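Local coordinates for protein kcn28 (PDB 6J31) that is a two-domain GT-B-fold protein related in its C-terminal part to erythromycin biosynthesis protein CIII and binds (2E,2'E)-3,3'-(1,2-phenylene)di(prop-2-enoic acid) in a pocket, at residues S11-G16 / A38-V43; P101-Y106 / P123-S128; K229-S234 / P257-V262; A321-D326 / I343-V348; L337-R342 / E368-L373. All coordinates share one frame; numbering follows the deposited sequence.

Contact 1: residues S11-G16 / A38-V43; sequences SVPSRG and ANDPSV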
# COMPACT_ATOMS: atom_id res chain seq x y z
N SER A 11 11.72 2.99 -6.79
CA SER A 11 10.94 2.67 -5.61
C SER A 11 11.88 2.20 -4.51
O SER A 11 13.10 2.35 -4.61
CB SER A 11 9.85 1.63 -5.90
OG SER A 11 8.96 1.54 -4.80
N VAL A 12 11.30 1.66 -3.45
CA VAL A 12 12.04 1.24 -2.26
C VAL A 12 11.69 -0.22 -1.98
O VAL A 12 10.65 -0.72 -2.45
CB VAL A 12 11.71 2.13 -1.05
CG1 VAL A 12 12.00 3.59 -1.38
CG2 VAL A 12 10.26 1.95 -0.63
N PRO A 13 12.52 -0.93 -1.22
CA PRO A 13 12.25 -2.35 -0.95
C PRO A 13 11.14 -2.61 0.05
O PRO A 13 10.72 -3.78 0.17
CB PRO A 13 13.60 -2.86 -0.42
CG PRO A 13 14.22 -1.66 0.21
CD PRO A 13 13.83 -0.51 -0.67
N SER A 14 10.63 -1.60 0.75
CA SER A 14 9.53 -1.81 1.68
C SER A 14 8.33 -2.43 0.97
O SER A 14 8.04 -2.11 -0.19
CB SER A 14 9.13 -0.49 2.34
OG SER A 14 10.25 0.13 2.97
N ARG A 15 7.62 -3.31 1.67
CA ARG A 15 6.70 -4.22 0.98
C ARG A 15 5.48 -3.51 0.40
O ARG A 15 4.97 -3.93 -0.65
CB ARG A 15 6.26 -5.35 1.91
CG ARG A 15 5.69 -6.53 1.14
CD ARG A 15 6.58 -6.80 -0.08
NE ARG A 15 5.87 -7.31 -1.25
CZ ARG A 15 5.34 -6.56 -2.20
NH1 ARG A 15 5.41 -5.24 -2.14
NH2 ARG A 15 4.73 -7.14 -3.23
N GLY A 16 5.00 -2.45 1.04
CA GLY A 16 3.84 -1.82 0.46
C GLY A 16 4.09 -0.98 -0.77
O GLY A 16 3.16 -0.35 -1.29
N ALA A 38 14.86 1.29 -10.70
CA ALA A 38 15.87 1.42 -9.65
C ALA A 38 15.26 0.99 -8.32
O ALA A 38 14.24 1.53 -7.89
CB ALA A 38 16.38 2.85 -9.57
N ASN A 39 15.89 0.00 -7.68
CA ASN A 39 15.44 -0.46 -6.38
C ASN A 39 16.56 -1.27 -5.74
O ASN A 39 17.55 -1.62 -6.38
CB ASN A 39 14.15 -1.27 -6.49
CG ASN A 39 13.27 -1.12 -5.27
OD1 ASN A 39 13.76 -0.95 -4.15
ND2 ASN A 39 11.96 -1.14 -5.49
N ASP A 40 16.38 -1.57 -4.46
CA ASP A 40 17.36 -2.36 -3.72
C ASP A 40 17.41 -3.78 -4.29
O ASP A 40 16.39 -4.32 -4.70
CB ASP A 40 17.00 -2.39 -2.24
CG ASP A 40 18.08 -3.03 -1.38
OD1 ASP A 40 18.21 -4.27 -1.42
OD2 ASP A 40 18.79 -2.29 -0.65
N PRO A 41 18.60 -4.39 -4.35
CA PRO A 41 18.69 -5.75 -4.90
C PRO A 41 17.88 -6.78 -4.13
O PRO A 41 17.59 -7.85 -4.68
CB PRO A 41 20.19 -6.05 -4.84
CG PRO A 41 20.84 -4.72 -4.86
CD PRO A 41 19.93 -3.83 -4.07
N SER A 42 17.48 -6.49 -2.89
CA SER A 42 16.69 -7.45 -2.14
C SER A 42 15.36 -7.78 -2.81
O SER A 42 14.78 -8.83 -2.53
CB SER A 42 16.45 -6.94 -0.72
OG SER A 42 15.69 -5.76 -0.73
N VAL A 43 14.88 -6.92 -3.71
CA VAL A 43 13.60 -7.13 -4.37
C VAL A 43 13.83 -7.29 -5.87
O VAL A 43 12.96 -6.96 -6.69
CB VAL A 43 12.62 -5.98 -4.07
CG1 VAL A 43 12.31 -5.95 -2.59
CG2 VAL A 43 13.18 -4.64 -4.56
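S11 and N39 show how two neighbouring parallel strands of a Rossmann-like domain stay coupled where strand 6-10 has given way to a loop and strand 34-39 is ending. The backbone N of S11 donates to A38 O at 3.1 Å, the one backbone bond between these two segments. From there the amide of N39 takes over. Its ND2 makes a weak bond to V12 O at 3.3 Å, while OD1 lies 3.1 Å from V12 C, beside the peptide link to P13, whose N has no hydrogen to offer. OD1 instead receives the backbone N-H of D40, 2.7 Å from D40 N and on a lone pair, which helps to fix the turn of the amide.

Next comes D40, with CB packed against CG of P13. Its CG stands anti to the backbone N (chi1 -172°), and OD1 accepts from S42 N in an Asx turn and again from S42 OG, which approaches from above the carboxylate plane. OD2 is taken by S59 N. In a further layer, the hydroxyl of S11 bonds to H17 O, tying the start of the loop to a residue of the ligand pocket. At the far end, P13 CB rests 4.0 Å from V43 CG1.

Contact 2: residues P101-Y106 / P123-S128; sequences PDVFLY and PSIQIS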
# COMPACT_ATOMS: atom_id res chain seq x y z
N PRO A 101 16.77 9.44 -18.41
CA PRO A 101 15.48 9.00 -18.94
C PRO A 101 14.64 10.18 -19.42
O PRO A 101 14.93 11.35 -19.13
CB PRO A 101 14.83 8.30 -17.75
CG PRO A 101 15.34 9.10 -16.58
CD PRO A 101 16.76 9.50 -16.93
N ASP A 102 13.60 9.85 -20.19
CA ASP A 102 12.64 10.85 -20.63
C ASP A 102 11.72 11.29 -19.51
O ASP A 102 11.21 12.42 -19.52
CB ASP A 102 11.84 10.33 -21.82
CG ASP A 102 12.70 10.12 -23.04
OD1 ASP A 102 13.42 11.07 -23.42
OD2 ASP A 102 12.67 9.01 -23.62
N VAL A 103 11.45 10.41 -18.55
CA VAL A 103 10.61 10.74 -17.41
C VAL A 103 11.02 9.86 -16.24
O VAL A 103 11.44 8.72 -16.42
CB VAL A 103 9.11 10.57 -17.77
CG1 VAL A 103 8.82 9.14 -18.18
CG2 VAL A 103 8.22 10.98 -16.60
N PHE A 104 10.90 10.42 -15.04
CA PHE A 104 11.14 9.70 -13.80
C PHE A 104 9.80 9.37 -13.15
O PHE A 104 9.02 10.27 -12.85
CB PHE A 104 11.99 10.53 -12.83
CG PHE A 104 13.46 10.32 -12.97
CD1 PHE A 104 14.05 9.14 -12.56
CD2 PHE A 104 14.27 11.32 -13.49
CE1 PHE A 104 15.41 8.94 -12.68
CE2 PHE A 104 15.63 11.14 -13.61
CZ PHE A 104 16.20 9.94 -13.21
N LEU A 105 9.54 8.08 -12.95
CA LEU A 105 8.43 7.62 -12.13
C LEU A 105 8.99 7.22 -10.78
O LEU A 105 10.01 6.53 -10.72
CB LEU A 105 7.72 6.42 -12.77
CG LEU A 105 7.21 6.51 -14.20
CD1 LEU A 105 6.41 5.24 -14.55
CD2 LEU A 105 6.39 7.77 -14.45
N TYR A 106 8.35 7.65 -9.70
CA TYR A 106 8.89 7.34 -8.38
C TYR A 106 7.79 7.09 -7.36
O TYR A 106 6.81 7.82 -7.29
CB TYR A 106 9.81 8.47 -7.90
CG TYR A 106 9.12 9.80 -7.67
CD1 TYR A 106 8.83 10.65 -8.73
CD2 TYR A 106 8.77 10.20 -6.39
CE1 TYR A 106 8.20 11.87 -8.51
CE2 TYR A 106 8.15 11.41 -6.16
CZ TYR A 106 7.86 12.23 -7.22
OH TYR A 106 7.24 13.43 -6.98
N PRO A 123 10.80 15.70 -16.58
CA PRO A 123 9.53 15.58 -15.86
C PRO A 123 9.50 14.35 -14.97
O PRO A 123 10.13 13.32 -15.27
CB PRO A 123 8.48 15.49 -16.98
CG PRO A 123 9.23 15.12 -18.21
CD PRO A 123 10.63 15.62 -18.04
N SER A 124 8.79 14.46 -13.85
CA SER A 124 8.63 13.40 -12.87
C SER A 124 7.16 13.20 -12.53
O SER A 124 6.37 14.14 -12.55
CB SER A 124 9.44 13.69 -11.60
OG SER A 124 8.88 14.78 -10.88
N ILE A 125 6.80 11.95 -12.23
CA ILE A 125 5.45 11.58 -11.83
C ILE A 125 5.53 10.70 -10.59
O ILE A 125 6.18 9.65 -10.62
CB ILE A 125 4.69 10.84 -12.95
CG1 ILE A 125 4.69 11.65 -14.24
CG2 ILE A 125 3.27 10.50 -12.50
CD1 ILE A 125 4.22 10.87 -15.43
N GLN A 126 4.85 11.10 -9.53
CA GLN A 126 4.79 10.28 -8.33
C GLN A 126 3.80 9.13 -8.52
O GLN A 126 2.74 9.30 -9.13
CB GLN A 126 4.37 11.12 -7.12
CG GLN A 126 4.30 10.34 -5.82
CD GLN A 126 3.42 11.04 -4.80
OE1 GLN A 126 2.20 11.13 -4.97
NE2 GLN A 126 4.03 11.56 -3.74
N ILE A 127 4.17 7.96 -8.02
CA ILE A 127 3.30 6.79 -7.99
C ILE A 127 2.99 6.51 -6.53
O ILE A 127 3.85 6.02 -5.79
CB ILE A 127 3.95 5.57 -8.67
CG1 ILE A 127 4.53 5.95 -10.03
CG2 ILE A 127 2.93 4.45 -8.84
CD1 ILE A 127 3.49 6.25 -11.09
N SER A 128 1.77 6.83 -6.10
CA SER A 128 1.40 6.70 -4.69
C SER A 128 0.65 5.40 -4.47
O SER A 128 -0.43 5.21 -5.06
CB SER A 128 0.55 7.88 -4.24
OG SER A 128 0.10 7.68 -2.92
O HOH W 1 6.66 15.15 -9.18
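The carbonyl oxygen of Y106 receives the N-H of I127 at an O to N distance of 2.7 Å, the shortest bond of this contact, with the donor standing 37° out of the carbonyl plane. The same oxygen also has Q126 CA at 3.3 Å in a CA-H...O contact. Three more backbone bonds join the parallel strands, and they run in both directions: F104 N to P123 O, I125 N to F104 O and Y106 N to I125 O. With helix 112-120 as the connection, this is a classic beta-alpha-beta unit.

Beyond the backbone, the ring of Y106 carries much of the contact. Its CG sits between the backbone N and the carbonyl carbon (chi1 64°), which sets CG on the side of the neighbouring strand. Q126 CA lies over one face, 3.9 Å from the centroid, and Q126 CB touches CZ at 3.7 Å. At the ring edge a water joins Y106 OH, 2.9 Å from its oxygen, to S124 OG. Q126 OE1 goes on to S185 OG.

On the other face of the sheet L105 and I125 run alongside one another, L105 CD2 3.8 Å from I125 CB, and both touch I390 of helix 382-391. Backbone bonds thus set the pairing, L105 and I125 make one face apolar, and on the Y106 face aromatic packing goes with a water bridging two hydroxyls.

Contact 3: residues K229-S234 / P257-V262; sequences KVALVS and PDWHLV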
# COMPACT_ATOMS: atom_id res chain seq x y z
N LYS A 229 -20.09 -21.37 4.84
CA LYS A 229 -19.49 -20.05 4.78
C LYS A 229 -17.99 -20.16 5.07
O LYS A 229 -17.55 -21.03 5.81
CB LYS A 229 -20.15 -19.09 5.77
CG LYS A 229 -21.64 -18.86 5.51
CD LYS A 229 -21.92 -17.46 5.00
CE LYS A 229 -23.37 -17.33 4.54
NZ LYS A 229 -23.79 -15.91 4.37
N VAL A 230 -17.22 -19.27 4.45
CA VAL A 230 -15.76 -19.28 4.55
C VAL A 230 -15.30 -17.93 5.08
O VAL A 230 -15.72 -16.88 4.57
CB VAL A 230 -15.10 -19.59 3.20
CG1 VAL A 230 -13.61 -19.32 3.26
CG2 VAL A 230 -15.39 -21.02 2.79
N ALA A 231 -14.41 -17.95 6.07
CA ALA A 231 -13.80 -16.76 6.62
C ALA A 231 -12.29 -16.84 6.44
O ALA A 231 -11.68 -17.89 6.65
CB ALA A 231 -14.13 -16.60 8.10
N LEU A 232 -11.68 -15.71 6.07
CA LEU A 232 -10.23 -15.60 5.97
C LEU A 232 -9.75 -14.57 6.98
O LEU A 232 -10.25 -13.44 6.99
CB LEU A 232 -9.79 -15.21 4.56
CG LEU A 232 -8.31 -14.82 4.44
CD1 LEU A 232 -7.40 -16.01 4.76
CD2 LEU A 232 -7.98 -14.24 3.08
N VAL A 233 -8.80 -14.96 7.82
CA VAL A 233 -8.17 -14.05 8.78
C VAL A 233 -6.72 -13.89 8.35
O VAL A 233 -5.94 -14.84 8.38
CB VAL A 233 -8.26 -14.58 10.22
CG1 VAL A 233 -7.51 -13.65 11.17
CG2 VAL A 233 -9.71 -14.73 10.64
N SER A 234 -6.36 -12.67 7.95
CA SER A 234 -5.01 -12.40 7.46
C SER A 234 -4.66 -10.96 7.81
O SER A 234 -5.12 -10.03 7.15
CB SER A 234 -4.91 -12.65 5.96
OG SER A 234 -3.55 -12.66 5.54
N PRO A 257 -19.85 -24.05 13.52
CA PRO A 257 -19.90 -25.01 12.42
C PRO A 257 -20.65 -24.39 11.25
O PRO A 257 -21.36 -23.40 11.41
CB PRO A 257 -20.65 -26.21 13.01
CG PRO A 257 -20.59 -26.01 14.49
CD PRO A 257 -20.63 -24.54 14.66
N ASP A 258 -20.45 -24.99 10.08
CA ASP A 258 -21.00 -24.55 8.79
C ASP A 258 -20.10 -23.45 8.25
O ASP A 258 -20.15 -23.12 7.06
CB ASP A 258 -22.45 -24.05 8.91
CG ASP A 258 -23.37 -25.08 9.53
OD1 ASP A 258 -23.09 -26.29 9.37
OD2 ASP A 258 -24.36 -24.68 10.17
N TRP A 259 -19.25 -22.91 9.11
CA TRP A 259 -18.23 -21.94 8.74
C TRP A 259 -16.89 -22.66 8.67
O TRP A 259 -16.63 -23.56 9.48
CB TRP A 259 -18.14 -20.79 9.74
CG TRP A 259 -19.09 -19.66 9.52
CD1 TRP A 259 -20.40 -19.60 9.89
CD2 TRP A 259 -18.79 -18.41 8.89
NE1 TRP A 259 -20.94 -18.39 9.52
CE2 TRP A 259 -19.97 -17.64 8.91
CE3 TRP A 259 -17.64 -17.86 8.32
CZ2 TRP A 259 -20.03 -16.36 8.37
CZ3 TRP A 259 -17.70 -16.59 7.78
CH2 TRP A 259 -18.89 -15.85 7.81
N HIS A 260 -16.06 -22.28 7.72
CA HIS A 260 -14.69 -22.77 7.66
C HIS A 260 -13.74 -21.58 7.76
O HIS A 260 -13.87 -20.62 6.99
CB HIS A 260 -14.39 -23.57 6.40
CG HIS A 260 -13.05 -24.24 6.42
ND1 HIS A 260 -12.81 -25.40 7.12
CD2 HIS A 260 -11.87 -23.88 5.86
CE1 HIS A 260 -11.54 -25.74 6.98
NE2 HIS A 260 -10.95 -24.84 6.22
N LEU A 261 -12.81 -21.65 8.70
CA LEU A 261 -11.86 -20.58 8.95
C LEU A 261 -10.52 -20.92 8.30
O LEU A 261 -9.98 -22.00 8.51
CB LEU A 261 -11.67 -20.37 10.46
CG LEU A 261 -10.41 -19.66 10.93
CD1 LEU A 261 -10.35 -18.25 10.39
CD2 LEU A 261 -10.37 -19.64 12.45
N VAL A 262 -10.01 -19.98 7.51
CA VAL A 262 -8.66 -20.04 6.96
C VAL A 262 -7.86 -18.99 7.70
O VAL A 262 -8.05 -17.78 7.48
CB VAL A 262 -8.63 -19.80 5.45
CG1 VAL A 262 -7.18 -19.73 4.96
CG2 VAL A 262 -9.41 -20.87 4.70
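W259 carries its CG anti to its own carbonyl carbon and beside the backbone N (chi1 -86°), and chi2 of 81° turns the indole so that K229 CB lies over it; the two residues are paired across the strands and so share a face of the sheet. K229 CB hangs over the centre of the six-membered ring, 3.5 Å from its centroid and 15° off the ring normal, a well-formed CH-pi contact. The lysine then bends at chi2, so that CD passes 4.0 Å from CZ2 of W259 while the chain beyond leads off. A231 meets the same indole differently: its CB lies at the edge, near the ring plane, 3.6 Å from CZ3. V357 and A361 of helix 350-362 also touch the indole.

These side chains ride on strands 229-234 and 259-264, which helix 243-253 connects as a beta-alpha-beta unit of the C-terminal Rossmann-like domain. Five backbone bonds keep the parallel pair in register, from K229 N to D258 O through to V233 N to V262 O. The donor alternates from strand to strand, and H260 N to K229 O is the shortest at 2.7 Å.

On the indole side of the sheet, further along, V233 CG2 packs against L261 CD1 at 3.6 Å, and F253 of the connecting helix touches L261. V230, H260, L232 and V262 occupy the opposite face. There the L232 side chain slants across V262, its CD1 3.7 Å from V262 CG1 and 3.3 Å from V262 O. H260 NE2 bonds to E282 OE1 on the next strand, 281-284.

Contact 4: residues A321-D326 / I343-V348; sequences APQAND and IDIATV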
# COMPACT_ATOMS: atom_id res chain seq x y z
N ALA A 321 -9.07 -4.27 11.73
CA ALA A 321 -8.40 -4.06 13.01
C ALA A 321 -7.20 -3.15 12.77
O ALA A 321 -6.06 -3.62 12.68
CB ALA A 321 -7.97 -5.39 13.64
N PRO A 322 -7.43 -1.84 12.68
CA PRO A 322 -6.33 -0.94 12.31
C PRO A 322 -5.28 -0.84 13.41
O PRO A 322 -5.58 -0.92 14.60
CB PRO A 322 -7.05 0.41 12.11
CG PRO A 322 -8.23 0.31 13.02
CD PRO A 322 -8.68 -1.12 12.92
N GLN A 323 -4.03 -0.68 12.98
CA GLN A 323 -2.92 -0.55 13.91
C GLN A 323 -1.91 0.48 13.40
O GLN A 323 -1.69 1.51 14.04
CB GLN A 323 -2.24 -1.91 14.14
CG GLN A 323 -3.20 -3.04 14.49
CD GLN A 323 -2.67 -3.98 15.55
OE1 GLN A 323 -1.61 -3.76 16.12
NE2 GLN A 323 -3.42 -5.05 15.81
N ALA A 324 -1.29 0.21 12.26
CA ALA A 324 -0.21 1.05 11.76
C ALA A 324 -0.77 2.39 11.26
O ALA A 324 -1.98 2.62 11.24
CB ALA A 324 0.56 0.33 10.65
N ASN A 325 0.14 3.27 10.85
CA ASN A 325 -0.21 4.66 10.57
C ASN A 325 -1.29 4.77 9.49
O ASN A 325 -2.22 5.57 9.61
CB ASN A 325 1.06 5.44 10.18
CG ASN A 325 1.94 4.68 9.20
OD1 ASN A 325 1.46 3.82 8.46
ND2 ASN A 325 3.23 5.01 9.17
N ASP A 326 -1.17 3.97 8.42
CA ASP A 326 -2.11 4.05 7.29
C ASP A 326 -3.51 3.56 7.66
O ASP A 326 -4.51 4.08 7.15
CB ASP A 326 -1.58 3.24 6.12
CG ASP A 326 -2.21 3.63 4.81
OD1 ASP A 326 -2.74 4.75 4.73
OD2 ASP A 326 -2.20 2.80 3.87
N ILE A 343 -12.88 -3.21 14.72
CA ILE A 343 -12.65 -3.80 16.03
C ILE A 343 -11.24 -3.46 16.50
O ILE A 343 -10.38 -3.07 15.71
CB ILE A 343 -12.84 -5.34 16.05
CG1 ILE A 343 -11.72 -6.02 15.25
CG2 ILE A 343 -14.20 -5.72 15.51
CD1 ILE A 343 -11.76 -7.52 15.32
N ASP A 344 -11.03 -3.60 17.81
CA ASP A 344 -9.71 -3.44 18.42
C ASP A 344 -9.24 -4.81 18.91
O ASP A 344 -9.92 -5.45 19.71
CB ASP A 344 -9.75 -2.44 19.58
CG ASP A 344 -8.35 -2.05 20.07
OD1 ASP A 344 -7.39 -2.82 19.87
OD2 ASP A 344 -8.22 -0.96 20.67
N ILE A 345 -8.07 -5.24 18.42
CA ILE A 345 -7.54 -6.56 18.77
C ILE A 345 -7.33 -6.68 20.27
O ILE A 345 -7.53 -7.76 20.84
CB ILE A 345 -6.24 -6.82 17.98
CG1 ILE A 345 -6.54 -7.59 16.70
CG2 ILE A 345 -5.22 -7.57 18.83
CD1 ILE A 345 -5.31 -7.97 15.93
N ALA A 346 -6.94 -5.59 20.93
CA ALA A 346 -6.70 -5.64 22.37
C ALA A 346 -7.98 -5.94 23.14
O ALA A 346 -7.97 -6.75 24.07
CB ALA A 346 -6.09 -4.32 22.84
N THR A 347 -9.09 -5.29 22.78
CA THR A 347 -10.31 -5.35 23.56
C THR A 347 -11.40 -6.22 22.94
O THR A 347 -12.49 -6.32 23.52
CB THR A 347 -10.85 -3.94 23.79
OG1 THR A 347 -11.51 -3.47 22.61
CG2 THR A 347 -9.71 -2.99 24.14
N VAL A 348 -11.16 -6.85 21.78
CA VAL A 348 -12.21 -7.62 21.12
C VAL A 348 -12.51 -8.89 21.91
O VAL A 348 -11.60 -9.57 22.42
CB VAL A 348 -11.84 -7.92 19.66
CG1 VAL A 348 -10.54 -8.73 19.57
CG2 VAL A 348 -12.99 -8.63 18.95
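The loop that carries N325 into the ligand pocket starts at the carboxyl end of strand 318-320 in the C-terminal domain, where A321 packs against I343 and I345 of the following loop. That second loop leaves the same end of the neighbouring parallel strand, 340-342. Packing, rather than conventional polar bonding, holds them together. A321 CA points its hydrogen at I343 O, 3.5 Å away and nearly straight at 164°. The methyl of A321 touches two isoleucine branches, 4.1 Å from I343 CG1 and 4.0 Å from I345 CG1. For I343, CG1 reaches that place by sitting between its backbone N and carbonyl carbon (chi1 69°). P322 adds its ring carbon CD, 3.8 Å from I343 O.

Farther along, Q323 bends at chi2 and crosses I345 at about a right angle. Its amide NE2 comes to 3.5 Å from I345 CD1, an apolar touch at a polar group. Q327 OE1 also holds the backbone of this loop, accepting the N-H groups of both Q323 and A324. In the opposing loop, D344 OD1 accepts from A346 N at 3.0 Å, approached from above the carboxylate plane; this Asx turn shapes the chain just at I345.

Past Q323 the first loop parts from 343-348 and continues to N325 at the ligand and to D326, whose OD2 bonds to T130 OG1 of the N-terminal domain. Around the contact, P322 touches A331 of helix 327-336, I343 touches L353 of helix 350-362, and I345 meets F245 of helix 243-253.

Contact 5: residues L337-R342 / E368-L373; sequences LGIARR and ERLSGL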
# COMPACT_ATOMS: atom_id res chain seq x y z
N LEU A 337 -18.32 3.30 4.08
CA LEU A 337 -18.96 2.74 2.90
C LEU A 337 -20.03 1.71 3.24
O LEU A 337 -20.75 1.26 2.35
CB LEU A 337 -17.91 2.10 1.98
CG LEU A 337 -16.84 3.04 1.40
CD1 LEU A 337 -15.75 2.25 0.71
CD2 LEU A 337 -17.45 4.06 0.45
N GLY A 338 -20.15 1.34 4.52
CA GLY A 338 -21.15 0.38 4.93
C GLY A 338 -20.86 -1.05 4.53
O GLY A 338 -21.80 -1.82 4.28
N ILE A 339 -19.59 -1.43 4.44
CA ILE A 339 -19.21 -2.77 4.02
C ILE A 339 -18.23 -3.38 5.02
O ILE A 339 -17.58 -4.39 4.72
CB ILE A 339 -18.59 -2.77 2.61
CG1 ILE A 339 -17.38 -1.84 2.57
CG2 ILE A 339 -19.62 -2.38 1.56
CD1 ILE A 339 -16.29 -2.35 1.68
N ALA A 340 -18.11 -2.78 6.20
CA ALA A 340 -17.07 -3.21 7.13
C ALA A 340 -17.47 -2.91 8.56
O ALA A 340 -18.36 -2.09 8.83
CB ALA A 340 -15.73 -2.55 6.80
N ARG A 341 -16.80 -3.59 9.49
CA ARG A 341 -16.94 -3.36 10.92
C ARG A 341 -15.54 -3.18 11.49
O ARG A 341 -14.61 -3.90 11.10
CB ARG A 341 -17.62 -4.54 11.61
CG ARG A 341 -19.13 -4.67 11.39
CD ARG A 341 -19.96 -4.43 12.64
NE ARG A 341 -21.27 -5.08 12.54
CZ ARG A 341 -22.22 -4.78 11.66
NH1 ARG A 341 -22.03 -3.81 10.77
NH2 ARG A 341 -23.36 -5.45 11.67
N ARG A 342 -15.37 -2.21 12.39
CA ARG A 342 -14.07 -1.96 13.00
C ARG A 342 -14.01 -2.57 14.40
O ARG A 342 -14.97 -2.47 15.17
CB ARG A 342 -13.79 -0.46 13.06
CG ARG A 342 -12.44 -0.08 13.65
CD ARG A 342 -12.18 1.41 13.51
NE ARG A 342 -10.92 1.82 14.13
CZ ARG A 342 -10.34 3.00 13.94
NH1 ARG A 342 -10.91 3.90 13.15
NH2 ARG A 342 -9.19 3.28 14.53
N GLU A 368 -24.97 -5.92 -1.62
CA GLU A 368 -25.32 -5.03 -2.73
C GLU A 368 -24.34 -3.86 -2.82
O GLU A 368 -23.93 -3.48 -3.92
CB GLU A 368 -26.75 -4.52 -2.57
CG GLU A 368 -27.34 -3.87 -3.82
CD GLU A 368 -26.96 -2.40 -3.95
OE1 GLU A 368 -26.69 -1.75 -2.91
OE2 GLU A 368 -26.93 -1.89 -5.09
N ARG A 369 -23.95 -3.29 -1.68
CA ARG A 369 -22.99 -2.19 -1.70
C ARG A 369 -21.64 -2.64 -2.27
O ARG A 369 -20.97 -1.88 -2.97
CB ARG A 369 -22.82 -1.60 -0.30
CG ARG A 369 -24.02 -0.77 0.16
CD ARG A 369 -23.77 -0.07 1.49
NE ARG A 369 -23.85 -0.98 2.63
CZ ARG A 369 -24.93 -1.16 3.38
NH1 ARG A 369 -26.05 -0.50 3.11
NH2 ARG A 369 -24.90 -2.00 4.40
N LEU A 370 -21.24 -3.88 -1.97
CA LEU A 370 -19.99 -4.40 -2.51
C LEU A 370 -20.03 -4.47 -4.04
O LEU A 370 -19.05 -4.12 -4.70
CB LEU A 370 -19.70 -5.78 -1.92
CG LEU A 370 -19.16 -5.73 -0.49
CD1 LEU A 370 -19.01 -7.14 0.08
CD2 LEU A 370 -17.83 -4.98 -0.44
N SER A 371 -21.15 -4.91 -4.61
CA SER A 371 -21.26 -4.95 -6.06
C SER A 371 -21.15 -3.56 -6.65
O SER A 371 -20.51 -3.37 -7.70
CB SER A 371 -22.58 -5.60 -6.46
OG SER A 371 -22.69 -6.89 -5.87
N GLY A 372 -21.75 -2.56 -6.00
CA GLY A 372 -21.60 -1.19 -6.47
C GLY A 372 -20.17 -0.70 -6.39
O GLY A 372 -19.68 -0.05 -7.31
N LEU A 373 -19.48 -1.00 -5.28
CA LEU A 373 -18.09 -0.58 -5.14
C LEU A 373 -17.19 -1.27 -6.16
O LEU A 373 -16.21 -0.67 -6.61
CB LEU A 373 -17.61 -0.85 -3.72
CG LEU A 373 -18.28 0.03 -2.67
CD1 LEU A 373 -17.78 -0.32 -1.28
CD2 LEU A 373 -18.06 1.50 -2.99
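G338, with a positive phi of 73°, ends helix 327-336 in a Schellman motif and turns its carbonyl to R369 on helix 364-378. This Schellman turn leads into edge strand 340-342 of the C-terminal Rossmann-like sheet, and the contact seats the turn on the helix. G338 O accepts R369 NE at 2.8 Å, the donor lying above the carbonyl plane by 39°, and it takes a second, weak bond from NH2. The oxygen thus sits near the edge of the guanidinium, gripped by two N-H groups of one side chain. A bend at chi3 (-76°) places NE there, while CD lies 3.4 Å from L337 O.

Next to this arginine bond the contact is hydrocarbon. I339 and L373 meet tip to tip, CD1 to CD1 at 3.9 Å, and L337 reaches the same L373 methyl with its own CD1 at 3.8 Å. L370 comes obliquely, its CD2 lying 3.7 Å from I339 CD1. L312 of helix 305-314 touches both I339 and L373, so the cluster extends to a third helix. I339 and R369 run alongside each other in opposite senses, I339 CG2 resting 3.8 Å from R369 CB.

Overall arrangement
From the N terminus, contact 1 closes the first strand-helix-strand loop of the N-terminal domain at the strand ends, and contact 2 closes a later one on the same sheet, their centres 16 Å apart. The chain then enters the second sheet, where contact 3 closes its opening beta-alpha-beta loop before contact 4 begins. Contacts 1 to 3 thus follow in series. Contacts 4 and 5 cross instead: 337-342 falls between the segments of contact 4, and 368-373 follows both. They also touch, P322 CG lying 3.3 Å from R342 NE. Contact 4 joins loops at the strand ends, contact 5 ties the edge strand's approach to helix 364-378.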